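Local coordinates for surface-associated protein CshB (Streptococcus gordonii, PDB 6YZG), which is a cell-wall-anchored adhesin that probably binds host fibronectin, the part described here being its second non-repetitive domain (NR2), at residues A8-N12 and T23-K27; P31-V35 and E128-L132; A154-G160 and Q223-N228. Numbering follows the deposited sequence.

Contact 1 (A8-N12 and T23-K27); sequences ASWKN and TTFTK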
# COMPACT_ATOMS: atom_id res chain seq x y z
N ALA A 8 -20.71 -12.40 22.74
CA ALA A 8 -21.51 -13.56 23.18
C ALA A 8 -21.32 -14.78 22.26
O ALA A 8 -21.69 -15.90 22.62
CB ALA A 8 -22.96 -13.17 23.25
N SER A 9 -20.67 -14.60 21.09
CA SER A 9 -20.40 -15.72 20.16
C SER A 9 -19.19 -16.54 20.66
O SER A 9 -19.02 -17.68 20.19
CB SER A 9 -20.11 -15.26 18.78
OG SER A 9 -21.23 -14.62 18.18
N TRP A 10 -18.37 -16.02 21.55
CA TRP A 10 -17.16 -16.64 22.05
C TRP A 10 -17.38 -17.35 23.38
O TRP A 10 -18.08 -16.78 24.26
CB TRP A 10 -16.04 -15.63 22.22
CG TRP A 10 -15.60 -15.00 20.92
CD1 TRP A 10 -15.95 -13.78 20.42
CD2 TRP A 10 -14.65 -15.55 20.01
NE1 TRP A 10 -15.30 -13.57 19.23
CE2 TRP A 10 -14.48 -14.61 18.95
CE3 TRP A 10 -13.94 -16.74 19.97
CZ2 TRP A 10 -13.65 -14.89 17.85
CZ3 TRP A 10 -13.12 -17.02 18.91
CH2 TRP A 10 -12.96 -16.10 17.86
N LYS A 11 -16.77 -18.50 23.51
CA LYS A 11 -16.69 -19.21 24.83
C LYS A 11 -15.28 -19.67 25.07
O LYS A 11 -14.53 -19.98 24.12
CB LYS A 11 -17.60 -20.43 24.91
CG LYS A 11 -19.04 -20.11 24.73
CD LYS A 11 -19.62 -19.48 26.01
CE LYS A 11 -21.13 -19.33 25.93
NZ LYS A 11 -21.47 -18.37 24.83
N ASN A 12 -14.92 -19.79 26.37
CA ASN A 12 -13.66 -20.41 26.77
C ASN A 12 -12.47 -19.62 26.24
O ASN A 12 -11.49 -20.22 25.78
CB ASN A 12 -13.59 -21.88 26.34
CG ASN A 12 -12.52 -22.67 27.07
OD1 ASN A 12 -12.15 -22.28 28.17
ND2 ASN A 12 -12.01 -23.70 26.43
N THR A 23 -10.92 -22.66 22.79
CA THR A 23 -11.85 -21.55 22.59
C THR A 23 -12.81 -21.87 21.46
O THR A 23 -12.41 -22.47 20.43
CB THR A 23 -11.13 -20.24 22.25
OG1 THR A 23 -10.32 -19.86 23.37
CG2 THR A 23 -12.07 -19.12 21.83
N THR A 24 -14.08 -21.52 21.61
CA THR A 24 -15.06 -21.68 20.53
C THR A 24 -15.68 -20.35 20.11
O THR A 24 -15.86 -19.41 20.93
CB THR A 24 -16.19 -22.68 20.89
OG1 THR A 24 -16.96 -22.13 21.99
CG2 THR A 24 -15.62 -24.04 21.13
N PHE A 25 -16.06 -20.31 18.83
CA PHE A 25 -16.85 -19.22 18.23
C PHE A 25 -18.06 -19.92 17.63
O PHE A 25 -17.87 -20.82 16.79
CB PHE A 25 -16.08 -18.42 17.17
CG PHE A 25 -16.90 -17.39 16.45
CD1 PHE A 25 -17.63 -17.74 15.33
CD2 PHE A 25 -16.99 -16.10 16.97
CE1 PHE A 25 -18.43 -16.80 14.71
CE2 PHE A 25 -17.76 -15.14 16.30
CZ PHE A 25 -18.48 -15.53 15.20
N THR A 26 -19.28 -19.51 17.94
CA THR A 26 -20.47 -20.16 17.42
C THR A 26 -21.48 -19.11 16.94
O THR A 26 -21.71 -18.12 17.62
CB THR A 26 -21.13 -20.97 18.56
OG1 THR A 26 -20.19 -21.82 19.23
CG2 THR A 26 -22.26 -21.78 17.96
N LYS A 27 -22.02 -19.28 15.75
CA LYS A 27 -22.96 -18.31 15.18
C LYS A 27 -23.98 -19.08 14.33
O LYS A 27 -23.61 -19.86 13.44
CB LYS A 27 -22.24 -17.25 14.34
CG LYS A 27 -23.17 -16.24 13.64
CD LYS A 27 -23.87 -15.32 14.57
CE LYS A 27 -24.79 -14.37 13.80
NZ LYS A 27 -25.46 -13.38 14.66
O HOH W 1 -18.92 -20.34 21.16

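Contact 2 (P31-V35 and E128-L132); sequences PGYVV and EATYL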
# COMPACT_ATOMS: atom_id res chain seq x y z
N PRO A 31 -31.06 -18.76 9.31
CA PRO A 31 -31.95 -19.56 10.14
C PRO A 31 -31.71 -21.07 9.97
O PRO A 31 -31.78 -21.56 8.77
CB PRO A 31 -33.33 -19.10 9.61
CG PRO A 31 -33.10 -17.71 9.14
CD PRO A 31 -31.73 -17.76 8.49
N GLY A 32 -31.43 -21.74 11.05
CA GLY A 32 -31.23 -23.20 11.06
C GLY A 32 -29.77 -23.60 10.77
O GLY A 32 -29.50 -24.81 10.93
N TYR A 33 -28.90 -22.65 10.40
CA TYR A 33 -27.52 -22.99 9.92
C TYR A 33 -26.52 -22.46 10.96
O TYR A 33 -26.38 -21.23 11.07
CB TYR A 33 -27.32 -22.45 8.53
CG TYR A 33 -26.16 -23.05 7.77
CD1 TYR A 33 -24.85 -22.80 8.12
CD2 TYR A 33 -26.38 -23.88 6.71
CE1 TYR A 33 -23.79 -23.38 7.45
CE2 TYR A 33 -25.33 -24.49 6.03
CZ TYR A 33 -24.03 -24.24 6.41
OH TYR A 33 -22.97 -24.81 5.77
N VAL A 34 -25.89 -23.39 11.69
CA VAL A 34 -25.03 -23.06 12.84
C VAL A 34 -23.59 -23.45 12.48
O VAL A 34 -23.35 -24.63 12.13
CB VAL A 34 -25.44 -23.75 14.15
CG1 VAL A 34 -24.44 -23.33 15.24
CG2 VAL A 34 -26.88 -23.39 14.50
N VAL A 35 -22.69 -22.50 12.62
CA VAL A 35 -21.26 -22.79 12.45
C VAL A 35 -20.57 -22.68 13.79
O VAL A 35 -20.83 -21.77 14.60
CB VAL A 35 -20.63 -21.85 11.42
CG1 VAL A 35 -21.23 -22.01 10.05
CG2 VAL A 35 -20.65 -20.42 11.83
N GLU A 128 -17.24 -26.98 12.18
CA GLU A 128 -18.43 -27.84 12.08
C GLU A 128 -19.60 -26.95 11.67
O GLU A 128 -19.75 -25.88 12.19
CB GLU A 128 -18.71 -28.45 13.44
CG GLU A 128 -20.07 -29.07 13.64
CD GLU A 128 -20.18 -29.31 15.13
OE1 GLU A 128 -19.32 -30.04 15.63
OE2 GLU A 128 -20.98 -28.65 15.79
N ALA A 129 -20.33 -27.40 10.67
CA ALA A 129 -21.55 -26.70 10.25
C ALA A 129 -22.70 -27.67 10.40
O ALA A 129 -22.57 -28.84 10.03
CB ALA A 129 -21.46 -26.25 8.82
N THR A 130 -23.81 -27.19 10.94
CA THR A 130 -25.06 -27.99 11.01
C THR A 130 -26.21 -27.23 10.40
O THR A 130 -26.31 -26.01 10.50
CB THR A 130 -25.39 -28.43 12.42
OG1 THR A 130 -25.67 -27.25 13.21
CG2 THR A 130 -24.28 -29.23 13.06
N TYR A 131 -27.08 -27.96 9.70
CA TYR A 131 -28.31 -27.39 9.14
C TYR A 131 -29.48 -28.18 9.71
O TYR A 131 -29.51 -29.37 9.53
CB TYR A 131 -28.35 -27.33 7.62
CG TYR A 131 -29.60 -26.66 7.12
CD1 TYR A 131 -29.92 -25.36 7.47
CD2 TYR A 131 -30.54 -27.39 6.40
CE1 TYR A 131 -31.10 -24.76 7.04
CE2 TYR A 131 -31.71 -26.80 5.94
CZ TYR A 131 -32.01 -25.50 6.29
OH TYR A 131 -33.17 -24.91 5.85
N LEU A 132 -30.28 -27.49 10.52
CA LEU A 132 -31.41 -28.12 11.27
C LEU A 132 -30.89 -29.32 12.05
O LEU A 132 -31.56 -30.42 12.01
CB LEU A 132 -32.51 -28.52 10.28
CG LEU A 132 -33.11 -27.43 9.42
CD1 LEU A 132 -34.17 -28.01 8.48
CD2 LEU A 132 -33.70 -26.30 10.25
O HOH W 2 -28.31 -26.53 12.92
O HOH W 3 -22.24 -26.13 14.42

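Contact 3 (A154-G160 and Q223-N228); sequences AIFTTNG and QVFGPN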
# COMPACT_ATOMS: atom_id res chain seq x y z
N ALA A 154 0.45 -13.53 4.57
CA ALA A 154 -0.73 -14.25 5.10
C ALA A 154 -0.94 -15.49 4.24
O ALA A 154 -0.98 -15.41 3.01
CB ALA A 154 -1.94 -13.35 5.14
N ILE A 155 -1.05 -16.61 4.93
CA ILE A 155 -1.13 -17.95 4.29
C ILE A 155 -2.41 -18.60 4.81
O ILE A 155 -2.63 -18.60 6.03
CB ILE A 155 0.10 -18.81 4.61
CG1 ILE A 155 1.37 -18.13 4.08
CG2 ILE A 155 -0.07 -20.21 4.05
CD1 ILE A 155 2.63 -18.69 4.70
N PHE A 156 -3.16 -19.29 3.96
CA PHE A 156 -4.41 -19.98 4.27
C PHE A 156 -4.26 -21.46 3.99
O PHE A 156 -3.82 -21.80 2.86
CB PHE A 156 -5.54 -19.41 3.42
CG PHE A 156 -5.70 -17.90 3.46
CD1 PHE A 156 -4.82 -17.12 2.73
CD2 PHE A 156 -6.64 -17.29 4.28
CE1 PHE A 156 -4.92 -15.74 2.75
CE2 PHE A 156 -6.73 -15.89 4.31
CZ PHE A 156 -5.86 -15.15 3.54
N THR A 157 -4.65 -22.29 4.93
CA THR A 157 -4.64 -23.75 4.71
C THR A 157 -6.03 -24.31 4.92
O THR A 157 -6.87 -23.79 5.64
CB THR A 157 -3.60 -24.48 5.56
OG1 THR A 157 -4.05 -24.47 6.91
CG2 THR A 157 -2.23 -23.86 5.44
N THR A 158 -6.26 -25.46 4.26
CA THR A 158 -7.54 -26.16 4.36
C THR A 158 -7.30 -27.68 4.28
O THR A 158 -6.35 -28.12 3.63
CB THR A 158 -8.48 -25.73 3.23
OG1 THR A 158 -9.73 -26.41 3.39
CG2 THR A 158 -7.92 -25.97 1.83
N ASN A 159 -8.20 -28.46 4.87
CA ASN A 159 -8.28 -29.90 4.60
C ASN A 159 -9.51 -30.21 3.76
O ASN A 159 -9.81 -31.40 3.55
CB ASN A 159 -8.21 -30.74 5.89
CG ASN A 159 -9.49 -30.72 6.63
OD1 ASN A 159 -10.39 -29.93 6.38
ND2 ASN A 159 -9.58 -31.59 7.63
N GLY A 160 -10.16 -29.21 3.19
CA GLY A 160 -11.24 -29.37 2.21
C GLY A 160 -10.76 -29.25 0.80
O GLY A 160 -9.58 -29.50 0.50
N GLN A 223 -4.09 -26.92 -1.30
CA GLN A 223 -4.63 -26.67 0.04
C GLN A 223 -3.85 -25.56 0.77
O GLN A 223 -4.17 -25.32 1.95
CB GLN A 223 -4.71 -27.96 0.85
CG GLN A 223 -5.77 -28.92 0.36
CD GLN A 223 -5.92 -30.20 1.12
OE1 GLN A 223 -7.06 -30.70 1.33
NE2 GLN A 223 -4.84 -30.77 1.53
N VAL A 224 -2.96 -24.85 0.09
CA VAL A 224 -2.20 -23.73 0.68
C VAL A 224 -2.29 -22.54 -0.25
O VAL A 224 -1.85 -22.65 -1.41
CB VAL A 224 -0.74 -24.15 0.90
CG1 VAL A 224 0.01 -23.01 1.60
CG2 VAL A 224 -0.66 -25.44 1.68
N PHE A 225 -2.82 -21.41 0.19
CA PHE A 225 -2.96 -20.18 -0.60
C PHE A 225 -2.17 -19.05 -0.00
O PHE A 225 -2.21 -18.84 1.21
CB PHE A 225 -4.43 -19.76 -0.68
CG PHE A 225 -4.70 -18.62 -1.62
CD1 PHE A 225 -4.53 -18.76 -2.99
CD2 PHE A 225 -5.10 -17.39 -1.14
CE1 PHE A 225 -4.79 -17.69 -3.85
CE2 PHE A 225 -5.37 -16.33 -2.00
CZ PHE A 225 -5.17 -16.49 -3.33
N GLY A 226 -1.48 -18.34 -0.88
CA GLY A 226 -0.70 -17.18 -0.46
C GLY A 226 0.74 -17.55 -0.14
O GLY A 226 1.08 -18.68 -0.18
N PRO A 227 1.56 -16.59 0.30
CA PRO A 227 1.16 -15.21 0.47
C PRO A 227 1.16 -14.37 -0.81
O PRO A 227 1.95 -14.48 -1.63
CB PRO A 227 2.22 -14.71 1.47
CG PRO A 227 3.43 -15.46 1.07
CD PRO A 227 2.90 -16.85 0.77
N ASN A 228 0.18 -13.50 -0.87
CA ASN A 228 0.04 -12.57 -2.01
C ASN A 228 -0.11 -11.12 -1.56
O ASN A 228 -0.10 -10.82 -0.41
CB ASN A 228 -1.29 -12.81 -2.71
CG ASN A 228 -1.50 -14.25 -3.09
OD1 ASN A 228 -0.69 -14.84 -3.76
ND2 ASN A 228 -2.60 -14.81 -2.63
O HOH W 4 0.62 -11.69 2.15
O HOH W 5 -2.03 -13.56 1.19

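Contact 1 (A8-N12 and T23-K27)
Backbone hydrogen bonds make the frame of this antiparallel pairing. Lys11 and Thr24 form a hydrogen-bonded pair: Lys11 N donates to Thr24 O (2.9 Å), and Thr24 N donates to Lys11 O (3.0 Å). Thr26 N reaches Ser9 O at 2.9 Å, so the ladder extends into the 3-10 segment that ends at Ser9. CA-H...O contacts fill the gaps, among them Trp10 CA to Thr24 O and Phe25 CA to Ser9 O, both 3.3 Å.

Aromatic packing covers one face. Trp10 and Phe25 are a non-hydrogen-bonded pair. The edge of the Phe25 ring meets the six-membered ring of Trp10 in a T-shaped stack, with centroids 5.0 Å apart and planes at 65°. Phe25 CB also lies 3.9 Å from that Trp10 centroid, a CH-pi contact. Phe4 sets its ring edge-to-face with Phe25, and its carbonyl accepts from Trp10 NE1.

The face with Lys11 and Thr24 is polar. One water joins Ser9 O (2.8 Å), Thr24 OG1 (2.8 Å) and Thr26 OG1 (2.7 Å).

The chemistry is thus two-sided: an aromatic inner face and a hydrated outer one, with the short strand 10-11 tied to the sheet edge mainly by main-chain bonds.

Contact 2 (P31-V35 and E128-L132)
Strands 33-35 and 128-131 run antiparallel, 4.7 Å apart at closest approach and with directions 167° apart. Val34 and Thr130 are the hydrogen-bonded pair. Val34 N donates to Thr130 O and Thr130 N to Val34 O, each at 2.9 Å. The next bond lies in the loop residues, where Leu132 N donates to Gly32 O at 2.8 Å.

Gly32 O takes a second donor from water (2.9 Å), which also hydrogen-bonds Thr130 OG1 (2.8 Å). Another water lies 3.0 Å from Val34 O and 3.1 Å from Glu128 OE2. It has more acceptors around it than protons, so which it serves is open. The flanking amides look outward: Gly32 N donates to the Glu28 carboxylate, and Val35 pairs through its backbone with Lys27 on strand 24-30. Carbonyls also receive CA-H...O contacts, such as Tyr33 CA to Thr130 O at 3.3 Å.

Gly32 has a positive phi, and a side chain there would collide with Leu132 CD2. Tyr33, Val35, Ala129 and Tyr131 share the apolar face. Tyr33 CD2 meets Tyr131 CD1 at 3.9 Å, and Tyr33 CE1 meets Ala129 CB at 3.9 Å. Val267 of the second subunit packs on both tyrosines, and Phe262 of that subunit packs on Val35.

The pairing therefore has a water bridge from Gly32 to Thr130, another water near Val34 O and Glu128, and an apolar, tyrosine-rich face toward the partner chain.

Contact 3 (A154-G160 and Q223-N228)
This contact is an antiparallel strand pair in a sheet that continues across the subunit interface. Phe156 and Phe225 are its hydrogen-bonded pair: Phe156 N to Phe225 O and Phe225 N to Phe156 O are both 2.9 Å. Thr158 N also donates to Gln223 O, at 3.1 Å.

Regular pairing stops near Gly226, which precedes a cis peptide bond to Pro227. A side chain at Gly226 would collide with Ala154 O. Water takes over here: one molecule donates to Ala154 O (2.8 Å) and accepts from Asn228 N (3.0 Å). A second accepts from Ala154 N (3.0 Å) and lies 2.8 Å from Asn228 O, to which it may donate, though other acceptors compete for its protons.

On one face Phe156 CD1 meets Phe225 CD2 at 3.9 Å. On the other, Ile155 CG2 meets Val224 CG1 at 3.7 Å and Ile155 CG1 meets Pro227 CD at 3.9 Å. At the far end Gly160 N donates to Thr158 OG1 (2.8 Å), forming an ST turn.

Helix 49-55 covers Thr157 and Val224 through Ile50, while Met142 of strand 134-144 packs on Phe156. Strand 180-181 flanks strand 224-229. Residues 154-158 pair antiparallel with a strand of the second subunit, whose Phe248 sets its ring edge-to-face with Phe156.

Overall arrangement
The contacts follow one another along the chain, and all lie in the NR2 domain. Contacts 1 and 2 belong to one antiparallel sheet. Their centres are 15 Å apart, and they touch where strand 24-30 pairs with strand 33-41; a probable hydrogen bond joins Lys27 O to Val35 N at 2.9 Å. Contact 3 lies in a separate sheet. Its centre is 24 Å from that of contact 1 and 25 Å from that of contact 2; the nearest atoms are about 15 and 9 Å away. Contacts 2 and 3 both meet the second subunit, so both sheets help to build the dimer seen in this adhesin domain.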